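Local coordinates for protein probable arabinosyltransferase C (Mycobacterium tuberculosis, PDB 3PTY) that probably polymerises arabinose into the arabinan of cell-wall arabinogalactan, the part described being its C-terminal, lectin-like carbohydrate-binding domain, at residues Arg212-Ala217 against Asp334-Trp339; Arg246-Arg251 against Ala328-Asp333; Glu177-Trp182 against Ser196-Asp201; Ala170-Ser175 against Gly203-Trp208. All blocks are in the same frame, centred on the assembly; numbering follows the deposited sequence.

Contact 1 (Arg212-Ala217 against Asp334-Trp339). With AFO (octyl alpha-D-arabinofuranoside), chain B.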
# COMPACT_ATOMS: atom_id res chain seq x y z
N ARG A 212 12.13 7.58 -18.78
CA ARG A 212 13.19 8.55 -18.50
C ARG A 212 14.49 8.22 -19.21
O ARG A 212 14.93 7.07 -19.22
CB ARG A 212 13.47 8.68 -16.99
CG ARG A 212 12.25 8.86 -16.11
CD ARG A 212 12.04 7.64 -15.22
NE ARG A 212 10.73 7.65 -14.55
CZ ARG A 212 10.56 7.81 -13.24
NH1 ARG A 212 11.61 7.96 -12.45
NH2 ARG A 212 9.33 7.79 -12.73
N ALA A 213 15.09 9.25 -19.78
CA ALA A 213 16.39 9.13 -20.43
C ALA A 213 17.29 10.24 -19.88
O ALA A 213 16.94 11.41 -19.98
CB ALA A 213 16.23 9.28 -21.95
N PRO A 214 18.44 9.87 -19.31
CA PRO A 214 19.33 10.88 -18.73
C PRO A 214 19.85 11.83 -19.81
O PRO A 214 20.36 11.37 -20.83
CB PRO A 214 20.49 10.04 -18.17
CG PRO A 214 20.44 8.77 -18.99
CD PRO A 214 18.97 8.51 -19.12
N LEU A 215 19.71 13.13 -19.58
CA LEU A 215 20.22 14.11 -20.54
C LEU A 215 21.72 13.96 -20.74
O LEU A 215 22.24 14.31 -21.80
CB LEU A 215 19.89 15.54 -20.09
CG LEU A 215 18.42 15.95 -20.15
CD1 LEU A 215 18.25 17.36 -19.57
CD2 LEU A 215 17.89 15.89 -21.58
N SER A 216 22.41 13.45 -19.73
CA SER A 216 23.86 13.29 -19.83
C SER A 216 24.27 12.38 -20.99
O SER A 216 25.38 12.48 -21.48
CB SER A 216 24.44 12.74 -18.51
OG SER A 216 24.02 11.41 -18.28
N ALA A 217 23.37 11.51 -21.42
CA ALA A 217 23.70 10.60 -22.52
C ALA A 217 23.65 11.28 -23.89
O ALA A 217 24.20 10.76 -24.86
CB ALA A 217 22.76 9.38 -22.50
N ASP A 334 17.96 8.35 -7.35
CA ASP A 334 17.94 7.29 -8.34
C ASP A 334 16.81 7.56 -9.31
O ASP A 334 15.67 7.24 -9.02
CB ASP A 334 17.74 5.92 -7.66
CG ASP A 334 17.77 4.76 -8.65
OD1 ASP A 334 17.79 4.99 -9.90
OD2 ASP A 334 17.76 3.60 -8.18
N TRP A 335 17.14 8.13 -10.46
CA TRP A 335 16.13 8.61 -11.40
C TRP A 335 15.32 7.48 -12.01
O TRP A 335 14.31 7.73 -12.67
CB TRP A 335 16.77 9.43 -12.52
CG TRP A 335 17.59 10.60 -12.07
CD1 TRP A 335 18.95 10.74 -12.16
CD2 TRP A 335 17.11 11.82 -11.46
NE1 TRP A 335 19.34 11.95 -11.65
CE2 TRP A 335 18.23 12.63 -11.21
CE3 TRP A 335 15.84 12.29 -11.11
CZ2 TRP A 335 18.13 13.89 -10.62
CZ3 TRP A 335 15.74 13.54 -10.53
CH2 TRP A 335 16.88 14.33 -10.29
N PHE A 336 15.78 6.25 -11.83
CA PHE A 336 15.11 5.10 -12.41
C PHE A 336 14.32 4.31 -11.36
O PHE A 336 13.76 3.26 -11.66
CB PHE A 336 16.11 4.16 -13.10
CG PHE A 336 16.82 4.78 -14.28
CD1 PHE A 336 17.94 4.17 -14.84
CD2 PHE A 336 16.37 5.97 -14.84
CE1 PHE A 336 18.59 4.74 -15.93
CE2 PHE A 336 17.02 6.55 -15.92
CZ PHE A 336 18.13 5.93 -16.47
N ARG A 337 14.28 4.82 -10.14
CA ARG A 337 13.56 4.13 -9.06
C ARG A 337 12.08 4.54 -9.00
O ARG A 337 11.76 5.73 -8.97
CB ARG A 337 14.25 4.41 -7.72
CG ARG A 337 13.40 4.09 -6.49
CD ARG A 337 13.22 2.61 -6.32
NE ARG A 337 14.47 1.99 -5.91
CZ ARG A 337 14.61 0.69 -5.68
NH1 ARG A 337 13.57 -0.12 -5.79
NH2 ARG A 337 15.79 0.21 -5.32
N ASP A 338 11.19 3.55 -9.01
CA ASP A 338 9.77 3.80 -8.73
C ASP A 338 9.62 3.91 -7.20
O ASP A 338 9.40 2.92 -6.51
CB ASP A 338 8.90 2.65 -9.28
CG ASP A 338 7.41 3.00 -9.32
OD1 ASP A 338 7.05 4.14 -8.98
OD2 ASP A 338 6.61 2.12 -9.69
N TRP A 339 9.78 5.12 -6.68
CA TRP A 339 9.84 5.30 -5.22
C TRP A 339 8.49 5.11 -4.54
O TRP A 339 8.43 4.76 -3.36
CB TRP A 339 10.40 6.69 -4.87
CG TRP A 339 9.46 7.81 -5.21
CD1 TRP A 339 9.40 8.52 -6.38
CD2 TRP A 339 8.43 8.36 -4.36
NE1 TRP A 339 8.41 9.46 -6.32
CE2 TRP A 339 7.80 9.38 -5.10
CE3 TRP A 339 7.99 8.07 -3.07
CZ2 TRP A 339 6.74 10.12 -4.57
CZ3 TRP A 339 6.93 8.81 -2.55
CH2 TRP A 339 6.33 9.82 -3.29
C1 AFO B . 15.70 -0.63 -0.49
O1 AFO B . 16.56 0.30 -1.15
C2 AFO B . 15.05 0.11 0.67
O2 AFO B . 13.64 -0.12 0.75
C3 AFO B . 15.76 -0.37 1.93
O3 AFO B . 16.38 0.75 2.55
C4 AFO B . 16.83 -1.33 1.44
O4 AFO B . 16.48 -1.68 0.09
C5 AFO B . 16.97 -2.57 2.32
O5 AFO B . 18.26 -3.17 2.10
C1' AFO B . 17.32 -0.27 -2.21
C2' AFO B . 18.38 0.75 -2.61
C3' AFO B . 18.90 0.53 -4.03
C4' AFO B . 20.11 1.42 -4.26
C5' AFO B . 20.12 2.61 -3.32
C6' AFO B . 19.12 3.70 -3.73
C7' AFO B . 19.00 4.76 -2.64
C8' AFO B . 18.09 5.89 -3.07
O HOH W 1 9.52 8.19 -9.96
O HOH W 2 12.92 8.16 -9.69
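Arg212 reaches from the end of strand 209-214 to a type I beta turn, Asp334 to Arg337, in the loop joining strands 322-331 and 341-347, and donates from NH1 to the carbonyl O of Trp335. The bond is short, 2.7 Å from Arg212 NH1 to Trp335 O, with 151° at the hydrogen. The oxygen lies near the guanidinium plane, although the donor stands above the plane of the carbonyl. A bend at chi2 (113°) brings Arg212 CD within 3.4 Å of Trp335 O and lays the guanidinium edge toward the turn. Farther along the strand, Pro214 CD meets the edge of the Phe336 ring, 3.8 Å from CZ, the two side chains crossing at about a right angle.

Water extends the grip on the turn. One water accepts from Arg212 NH2 at 2.8 Å; a second lies within hydrogen-bonding distance of Asp334 O and Arg337 O and takes a weak bond from Arg212 NH1. The turn is braced from within by an Asx turn, Phe336 N donating to Asp334 OD1, while Arg212 NE is held by Asn210 O. The same turn presents Arg337 to the octyl arabinofuranoside pocket, which Asn22 of the same chain and Trp267 of the second subunit help to form. There the ligand carbon C3' lies at the edge of the Arg337 guanidinium, 3.4 Å from NH2.

Contact 2 (Arg246-Arg251 against Ala328-Asp333); sequences RIPRVR and ASYLKD
Tyr330 OH lies 3.3 Å from Arg246 NH2, and both groups converge on Glu40: the hydroxyl is hydrogen-bonded to one carboxylate oxygen, OE1, and Arg246 NE forms a salt bridge with the other, OE2. The guanidinium has further partners, NH1 with Thr168 OG1 and NH2 with Asn210 OD1, so all three of its nitrogens are engaged in this buried setting. The arginine would probably help keep the Glu40 carboxylate ionised. With CG between the backbone N and the carbonyl carbon (chi1 69°) and the chain extended from there to NE, Arg246 brings its guanidinium over to the tyrosine; the two planes are inclined by 58°. Ala328 CB touches the guanidinium edge, 4.0 Å from Arg246 NH2.

The contact lies between the two sheets of the beta-sandwich domain. Residues 246-251 follow strand 240-242 of the antiparallel sheet and lead into strand 251-252 of the mixed sheet, whereas Tyr330 projects from strand 322-331 of the mixed sheet toward Leu164 and Val166 of the antiparallel one. Pro248 crosses the tyrosine at about a right angle, its CG 3.6 Å from Tyr330 OH and 3.9 Å from Tyr330 CZ. Nearer the root of the ring, Val250 CG1 approaches Tyr330 CD1 at 4.3 Å, a looser apolar contact made beside Leu38 of strand 37-40.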
# COMPACT_ATOMS: atom_id res chain seq x y z
N ARG A 246 9.67 15.88 -23.07
CA ARG A 246 9.81 17.05 -22.23
C ARG A 246 11.01 16.92 -21.30
O ARG A 246 11.54 15.83 -21.10
CB ARG A 246 8.54 17.27 -21.40
CG ARG A 246 8.31 16.21 -20.33
CD ARG A 246 6.94 16.40 -19.69
NE ARG A 246 6.76 15.67 -18.44
CZ ARG A 246 6.16 14.48 -18.35
NH1 ARG A 246 5.71 13.88 -19.44
NH2 ARG A 246 6.02 13.89 -17.16
N ILE A 247 11.43 18.05 -20.75
CA ILE A 247 12.42 18.08 -19.68
C ILE A 247 11.74 18.67 -18.45
O ILE A 247 11.44 19.86 -18.42
CB ILE A 247 13.65 18.92 -20.06
CG1 ILE A 247 14.37 18.29 -21.27
CG2 ILE A 247 14.62 19.04 -18.88
CD1 ILE A 247 15.55 19.12 -21.78
N PRO A 248 11.48 17.84 -17.44
CA PRO A 248 10.60 18.26 -16.34
C PRO A 248 11.10 19.47 -15.57
O PRO A 248 12.28 19.55 -15.24
CB PRO A 248 10.59 17.04 -15.41
CG PRO A 248 10.87 15.87 -16.33
CD PRO A 248 11.89 16.43 -17.31
N ARG A 249 10.20 20.41 -15.28
CA ARG A 249 10.49 21.46 -14.31
C ARG A 249 9.98 20.97 -12.96
O ARG A 249 8.84 20.56 -12.85
CB ARG A 249 9.83 22.77 -14.74
CG ARG A 249 10.27 23.21 -16.15
CD ARG A 249 9.68 24.55 -16.55
NE ARG A 249 10.21 25.64 -15.73
CZ ARG A 249 9.83 26.91 -15.85
NH1 ARG A 249 8.92 27.25 -16.75
NH2 ARG A 249 10.36 27.83 -15.06
N VAL A 250 10.84 20.99 -11.94
CA VAL A 250 10.52 20.32 -10.68
C VAL A 250 10.80 21.20 -9.46
O VAL A 250 11.55 22.17 -9.55
CB VAL A 250 11.33 19.00 -10.51
CG1 VAL A 250 10.95 17.99 -11.58
CG2 VAL A 250 12.83 19.28 -10.53
N ARG A 251 10.17 20.84 -8.34
CA ARG A 251 10.43 21.43 -7.03
C ARG A 251 10.41 20.25 -6.06
O ARG A 251 9.81 19.23 -6.36
CB ARG A 251 9.33 22.41 -6.64
CG ARG A 251 9.24 23.66 -7.53
CD ARG A 251 7.81 24.23 -7.54
NE ARG A 251 7.38 24.68 -6.21
CZ ARG A 251 6.12 24.90 -5.86
NH1 ARG A 251 5.13 24.70 -6.73
NH2 ARG A 251 5.82 25.31 -4.63
N ALA A 328 3.38 13.81 -11.49
CA ALA A 328 4.66 13.25 -11.92
C ALA A 328 5.72 13.55 -10.86
O ALA A 328 5.79 14.66 -10.36
CB ALA A 328 5.06 13.83 -13.27
N SER A 329 6.53 12.56 -10.51
CA SER A 329 7.61 12.81 -9.57
C SER A 329 8.80 11.88 -9.82
O SER A 329 8.64 10.83 -10.46
CB SER A 329 7.11 12.63 -8.13
OG SER A 329 6.86 11.26 -7.86
N TYR A 330 9.96 12.26 -9.30
CA TYR A 330 11.21 11.54 -9.55
C TYR A 330 12.06 11.56 -8.29
O TYR A 330 12.09 12.56 -7.59
CB TYR A 330 11.99 12.22 -10.69
CG TYR A 330 11.09 12.52 -11.87
CD1 TYR A 330 10.38 13.71 -11.93
CD2 TYR A 330 10.95 11.62 -12.92
CE1 TYR A 330 9.54 13.99 -12.99
CE2 TYR A 330 10.10 11.90 -14.00
CZ TYR A 330 9.41 13.09 -14.02
OH TYR A 330 8.57 13.38 -15.07
N LEU A 331 12.75 10.47 -8.00
CA LEU A 331 13.65 10.42 -6.85
C LEU A 331 15.04 10.91 -7.24
O LEU A 331 15.71 10.28 -8.06
CB LEU A 331 13.74 9.00 -6.30
CG LEU A 331 14.60 8.81 -5.04
CD1 LEU A 331 14.03 9.63 -3.88
CD2 LEU A 331 14.70 7.33 -4.67
N LYS A 332 15.48 12.02 -6.66
CA LYS A 332 16.79 12.60 -6.96
C LYS A 332 17.97 11.62 -6.85
O LYS A 332 18.93 11.66 -7.64
CB LYS A 332 17.04 13.81 -6.05
CG LYS A 332 18.38 14.48 -6.22
CD LYS A 332 18.48 15.74 -5.37
CE LYS A 332 18.37 15.41 -3.89
NZ LYS A 332 18.88 16.52 -3.04
N ASP A 333 17.90 10.73 -5.86
CA ASP A 333 18.96 9.74 -5.60
C ASP A 333 19.05 8.60 -6.62
O ASP A 333 20.08 7.93 -6.72
CB ASP A 333 18.79 9.14 -4.21
CG ASP A 333 18.68 10.20 -3.14
OD1 ASP A 333 17.54 10.59 -2.81
OD2 ASP A 333 19.73 10.66 -2.65

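Contact 3 (Glu177-Trp182 against Ser196-Asp201); sequences EVRLQW and SMEFAD
Leu180 and Met197 form an antiparallel hydrogen-bonded pair between adjacent strands of the beta-sandwich's nine-stranded sheet, and both backbone amides are satisfied. Leu180 N donates to Met197 O at 2.9 Å with 164° at the hydrogen, in the carbonyl plane, and Met197 N returns a bond of the same length to Leu180 O. The next pair, Gln181 with Ser196, is non-hydrogen-bonded; Ser196 CA makes a bent CA-H...O contact with Leu180 O. Beyond Glu198 the direct pairing gives way to water, which accepts from Phe199 N at 2.9 Å; its link to Val178 O is doubtfully short.

On the face bearing Arg179, Gln181 and Ser196, the arginine holds one hydroxyl with two nitrogens. Arg179 NE is 3.0 Å and NH2 2.9 Å from Ser196 OG, a side-on grip with the oxygen somewhat tilted from the guanidinium plane. The bend at chi3 (62°) folds the guanidinium back across the neighbouring strand, where its NH1 makes a salt bridge to Glu198 OE2 at 3.2 Å. The other carboxylate oxygen, OE1, is bound to Ser175 OG, while Gln181 OE1 accepts a hydrogen bond from Arg226 NE.

The opposite face is apolar: Leu180 CB packs on Phe199 CZ at 3.9 Å and lies alongside Met197. Trp182 lays one face over the backbone N of Ser196, and Met197 SD meets its six-membered ring at the edge, a Met-aromatic contact. Strand 178-183 is flanked on its other side by strand 224-231, and strand 195-202 by strand 209-214, while Leu180 and Phe199 both touch Leu165 of strand 164-171.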
# COMPACT_ATOMS: atom_id res chain seq x y z
N GLU A 177 11.97 -1.04 -28.16
CA GLU A 177 10.89 -0.66 -29.07
C GLU A 177 10.60 0.84 -29.09
O GLU A 177 9.88 1.32 -29.97
CB GLU A 177 9.60 -1.42 -28.75
CG GLU A 177 9.65 -2.90 -29.10
CD GLU A 177 8.39 -3.62 -28.66
OE1 GLU A 177 7.40 -3.60 -29.41
OE2 GLU A 177 8.40 -4.22 -27.57
N VAL A 178 11.13 1.57 -28.11
CA VAL A 178 10.94 3.02 -28.06
C VAL A 178 12.29 3.69 -27.85
O VAL A 178 12.98 3.43 -26.86
CB VAL A 178 9.96 3.45 -26.94
CG1 VAL A 178 9.83 4.97 -26.90
CG2 VAL A 178 8.60 2.80 -27.14
N ARG A 179 12.68 4.54 -28.78
CA ARG A 179 13.99 5.17 -28.70
C ARG A 179 13.90 6.66 -28.92
O ARG A 179 12.96 7.15 -29.55
CB ARG A 179 14.95 4.53 -29.72
CG ARG A 179 15.14 3.03 -29.51
CD ARG A 179 16.22 2.46 -30.43
NE ARG A 179 17.51 3.06 -30.13
CZ ARG A 179 18.47 2.50 -29.40
NH1 ARG A 179 18.31 1.28 -28.90
NH2 ARG A 179 19.59 3.16 -29.19
N LEU A 180 14.88 7.37 -28.39
CA LEU A 180 15.04 8.79 -28.62
C LEU A 180 16.23 8.96 -29.54
O LEU A 180 17.34 8.53 -29.20
CB LEU A 180 15.32 9.49 -27.29
CG LEU A 180 15.58 11.00 -27.33
CD1 LEU A 180 14.27 11.77 -27.39
CD2 LEU A 180 16.39 11.42 -26.12
N GLN A 181 16.03 9.59 -30.69
CA GLN A 181 17.13 9.90 -31.59
C GLN A 181 17.50 11.37 -31.44
O GLN A 181 16.63 12.20 -31.18
CB GLN A 181 16.74 9.60 -33.04
CG GLN A 181 16.40 8.14 -33.31
CD GLN A 181 16.15 7.87 -34.78
OE1 GLN A 181 15.91 8.79 -35.56
NE2 GLN A 181 16.18 6.59 -35.17
N TRP A 182 18.78 11.68 -31.60
CA TRP A 182 19.23 13.06 -31.57
C TRP A 182 19.96 13.43 -32.86
O TRP A 182 20.36 12.56 -33.64
CB TRP A 182 20.14 13.32 -30.36
CG TRP A 182 21.36 12.43 -30.31
CD1 TRP A 182 22.47 12.49 -31.11
CD2 TRP A 182 21.59 11.36 -29.38
NE1 TRP A 182 23.37 11.51 -30.74
CE2 TRP A 182 22.85 10.81 -29.69
CE3 TRP A 182 20.85 10.81 -28.33
CZ2 TRP A 182 23.39 9.73 -28.97
CZ3 TRP A 182 21.38 9.74 -27.62
CH2 TRP A 182 22.64 9.21 -27.95
N SER A 196 21.17 7.50 -30.94
CA SER A 196 19.91 7.28 -30.24
C SER A 196 20.13 6.55 -28.93
O SER A 196 21.20 5.97 -28.69
CB SER A 196 18.95 6.48 -31.12
OG SER A 196 19.40 5.15 -31.29
N MET A 197 19.11 6.59 -28.07
CA MET A 197 19.18 5.88 -26.80
C MET A 197 17.81 5.30 -26.46
O MET A 197 16.80 5.64 -27.07
CB MET A 197 19.64 6.82 -25.68
CG MET A 197 18.67 7.98 -25.40
SD MET A 197 19.36 9.13 -24.21
CE MET A 197 19.68 8.02 -22.84
N GLU A 198 17.80 4.40 -25.48
CA GLU A 198 16.57 3.84 -24.96
C GLU A 198 16.16 4.61 -23.72
O GLU A 198 16.93 5.40 -23.19
CB GLU A 198 16.78 2.37 -24.63
CG GLU A 198 16.89 1.51 -25.86
CD GLU A 198 17.24 0.07 -25.54
OE1 GLU A 198 17.32 -0.27 -24.35
OE2 GLU A 198 17.43 -0.71 -26.49
N PHE A 199 14.93 4.36 -23.26
CA PHE A 199 14.42 4.98 -22.04
C PHE A 199 14.42 3.94 -20.93
O PHE A 199 14.30 2.74 -21.19
CB PHE A 199 12.96 5.42 -22.22
CG PHE A 199 12.78 6.63 -23.10
CD1 PHE A 199 12.63 6.49 -24.47
CD2 PHE A 199 12.73 7.90 -22.54
CE1 PHE A 199 12.46 7.60 -25.28
CE2 PHE A 199 12.55 9.01 -23.34
CZ PHE A 199 12.41 8.87 -24.71
N ALA A 200 14.53 4.40 -19.69
CA ALA A 200 14.23 3.56 -18.54
C ALA A 200 12.72 3.58 -18.35
O ALA A 200 12.11 4.64 -18.20
CB ALA A 200 14.92 4.07 -17.30
N ASP A 201 12.11 2.40 -18.35
CA ASP A 201 10.67 2.28 -18.24
C ASP A 201 10.35 2.07 -16.76
O ASP A 201 10.58 0.99 -16.22
CB ASP A 201 10.19 1.09 -19.09
CG ASP A 201 8.68 0.94 -19.09
OD1 ASP A 201 8.01 1.61 -18.29
OD2 ASP A 201 8.16 0.15 -19.91
O HOH W 3 13.07 2.50 -24.49

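Contact 4 (Ala170-Ser175 against Gly203-Trp208); sequences AGRFDS and GAAPAW. With PO4 (phosphate ion), chain D.
Ala205 CB is the first atom of segment 203-208 to touch strand 164-171, packing on Gly171 O at 3.5 Å. That oxygen also accepts from Arg209 NH1.

Pro206, preceded by a cis peptide bond, makes the main contacts. Its carbonyl O accepts from Gly171 N at 2.9 Å, and the bond is nearly straight, 171° at the hydrogen; Pro206 CA-H returns a contact to Gly171 O. The backbone shape of Gly171, with positive phi (110°), would press a beta carbon against the preceding carbonyl, which suits a glycine. The ring of Pro206 runs alongside the Arg172 side chain, and its CG sits over one face of the guanidinium, 3.4 Å from NH2. The guanidinium edge meets a phosphate ion, probably from the crystallisation liquor: Arg172 NH1 donates to O4 at 2.7 Å and NH2 to O1 at 2.8 Å, both almost linear. NH1 also bonds to Gln237 O, and Trp239 NE1 to the phosphate.

Ala207 turns its CB away and gives its carbonyl O to Arg209 NH1. Trp208 comes last, laying a ring face on Ala170 CB, which stands 3.8 Å from the centroid of the six-membered ring and 15° off its normal: a CH-pi contact. The whole is a cis-proline loop that connects strands 195-202 and 209-214 and fastens to the end of strand 164-171, an inner strand of the beta-sandwich's antiparallel sheet.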
# COMPACT_ATOMS: atom_id res chain seq x y z
N ALA A 170 2.15 4.68 -22.35
CA ALA A 170 1.36 3.57 -21.84
C ALA A 170 1.58 2.35 -22.73
O ALA A 170 2.15 2.46 -23.81
CB ALA A 170 -0.13 3.93 -21.80
N GLY A 171 1.13 1.19 -22.25
CA GLY A 171 1.22 -0.03 -23.04
C GLY A 171 2.22 -1.04 -22.52
O GLY A 171 2.76 -0.89 -21.43
N ARG A 172 2.45 -2.09 -23.30
CA ARG A 172 3.45 -3.09 -22.96
C ARG A 172 4.43 -3.20 -24.10
O ARG A 172 4.05 -3.51 -25.22
CB ARG A 172 2.81 -4.46 -22.71
CG ARG A 172 1.77 -4.48 -21.61
CD ARG A 172 1.27 -5.91 -21.41
NE ARG A 172 0.09 -5.97 -20.55
CZ ARG A 172 -1.13 -5.59 -20.93
NH1 ARG A 172 -1.32 -5.12 -22.15
NH2 ARG A 172 -2.14 -5.68 -20.08
N PHE A 173 5.70 -2.94 -23.81
CA PHE A 173 6.70 -2.96 -24.86
C PHE A 173 8.08 -3.16 -24.26
O PHE A 173 8.29 -2.89 -23.08
CB PHE A 173 6.65 -1.66 -25.67
CG PHE A 173 6.63 -0.41 -24.82
CD1 PHE A 173 7.82 0.18 -24.40
CD2 PHE A 173 5.43 0.16 -24.43
CE1 PHE A 173 7.80 1.32 -23.62
CE2 PHE A 173 5.41 1.30 -23.65
CZ PHE A 173 6.59 1.88 -23.24
N ASP A 174 9.01 -3.65 -25.07
CA ASP A 174 10.39 -3.83 -24.65
C ASP A 174 11.14 -2.52 -24.81
O ASP A 174 10.73 -1.65 -25.58
CB ASP A 174 11.07 -4.93 -25.47
CG ASP A 174 10.48 -6.31 -25.19
OD1 ASP A 174 10.06 -6.56 -24.04
OD2 ASP A 174 10.44 -7.14 -26.12
N SER A 175 12.24 -2.36 -24.08
CA SER A 175 12.96 -1.09 -24.06
C SER A 175 13.54 -0.75 -25.43
O SER A 175 13.76 0.42 -25.74
CB SER A 175 14.05 -1.09 -22.98
OG SER A 175 15.15 -1.89 -23.36
N GLY A 203 7.66 2.12 -13.63
CA GLY A 203 6.25 2.08 -13.28
C GLY A 203 5.57 0.84 -13.83
O GLY A 203 6.13 0.13 -14.65
N ALA A 204 4.34 0.59 -13.37
CA ALA A 204 3.63 -0.62 -13.75
C ALA A 204 2.97 -0.49 -15.13
O ALA A 204 2.28 0.48 -15.40
CB ALA A 204 2.58 -0.97 -12.70
N ALA A 205 3.21 -1.48 -15.99
CA ALA A 205 2.57 -1.54 -17.30
C ALA A 205 1.25 -2.30 -17.17
O ALA A 205 1.13 -3.17 -16.31
CB ALA A 205 3.48 -2.22 -18.30
N PRO A 206 0.28 -2.02 -18.04
CA PRO A 206 0.35 -1.10 -19.19
C PRO A 206 -0.10 0.32 -18.86
O PRO A 206 -0.28 1.13 -19.77
CB PRO A 206 -0.63 -1.73 -20.18
CG PRO A 206 -1.69 -2.36 -19.29
CD PRO A 206 -1.03 -2.69 -17.96
N ALA A 207 -0.27 0.62 -17.57
CA ALA A 207 -0.72 1.95 -17.15
C ALA A 207 0.24 3.06 -17.59
O ALA A 207 1.42 2.81 -17.83
CB ALA A 207 -0.89 1.99 -15.63
N TRP A 208 -0.29 4.28 -17.70
CA TRP A 208 0.54 5.44 -17.97
C TRP A 208 1.71 5.54 -16.99
O TRP A 208 1.56 5.28 -15.80
CB TRP A 208 -0.29 6.72 -17.87
CG TRP A 208 -1.25 6.92 -19.00
CD1 TRP A 208 -2.61 6.78 -18.95
CD2 TRP A 208 -0.94 7.31 -20.34
NE1 TRP A 208 -3.16 7.04 -20.18
CE2 TRP A 208 -2.16 7.38 -21.05
CE3 TRP A 208 0.25 7.60 -21.02
CZ2 TRP A 208 -2.22 7.72 -22.40
CZ3 TRP A 208 0.19 7.95 -22.36
CH2 TRP A 208 -1.04 8.00 -23.04
P PO4 D . -4.76 -3.85 -21.96
O1 PO4 D . -4.69 -4.81 -20.79
O2 PO4 D . -4.48 -2.44 -21.47
O3 PO4 D . -6.15 -3.90 -22.56
O4 PO4 D . -3.74 -4.25 -23.00

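Contacts 1, 3 and 4 all reach the nine-stranded antiparallel sheet, where strands 178-183, 195-202, 209-214 and 164-171 are successive neighbours. Contact 3 joins the first two, contact 4 fastens the loop between 195-202 and 209-214 to strand 164-171, and contact 1 joins strand 209-214 to the loop between two strands of the mixed sheet. Contact 2 links the two sheets; its centre is about 9 Å from that of contact 1, and Trp339 NE1 meets Ser329 OG between them. Along the chain, contact 4 encloses contact 3, and contact 1, opening later, encloses contact 2. Contacts 2 and 4 have centres about 19 Å apart. Contact 1 thus holds the loop carrying Asp333 and Arg337 of the arabinofuranoside pocket to the antiparallel sheet.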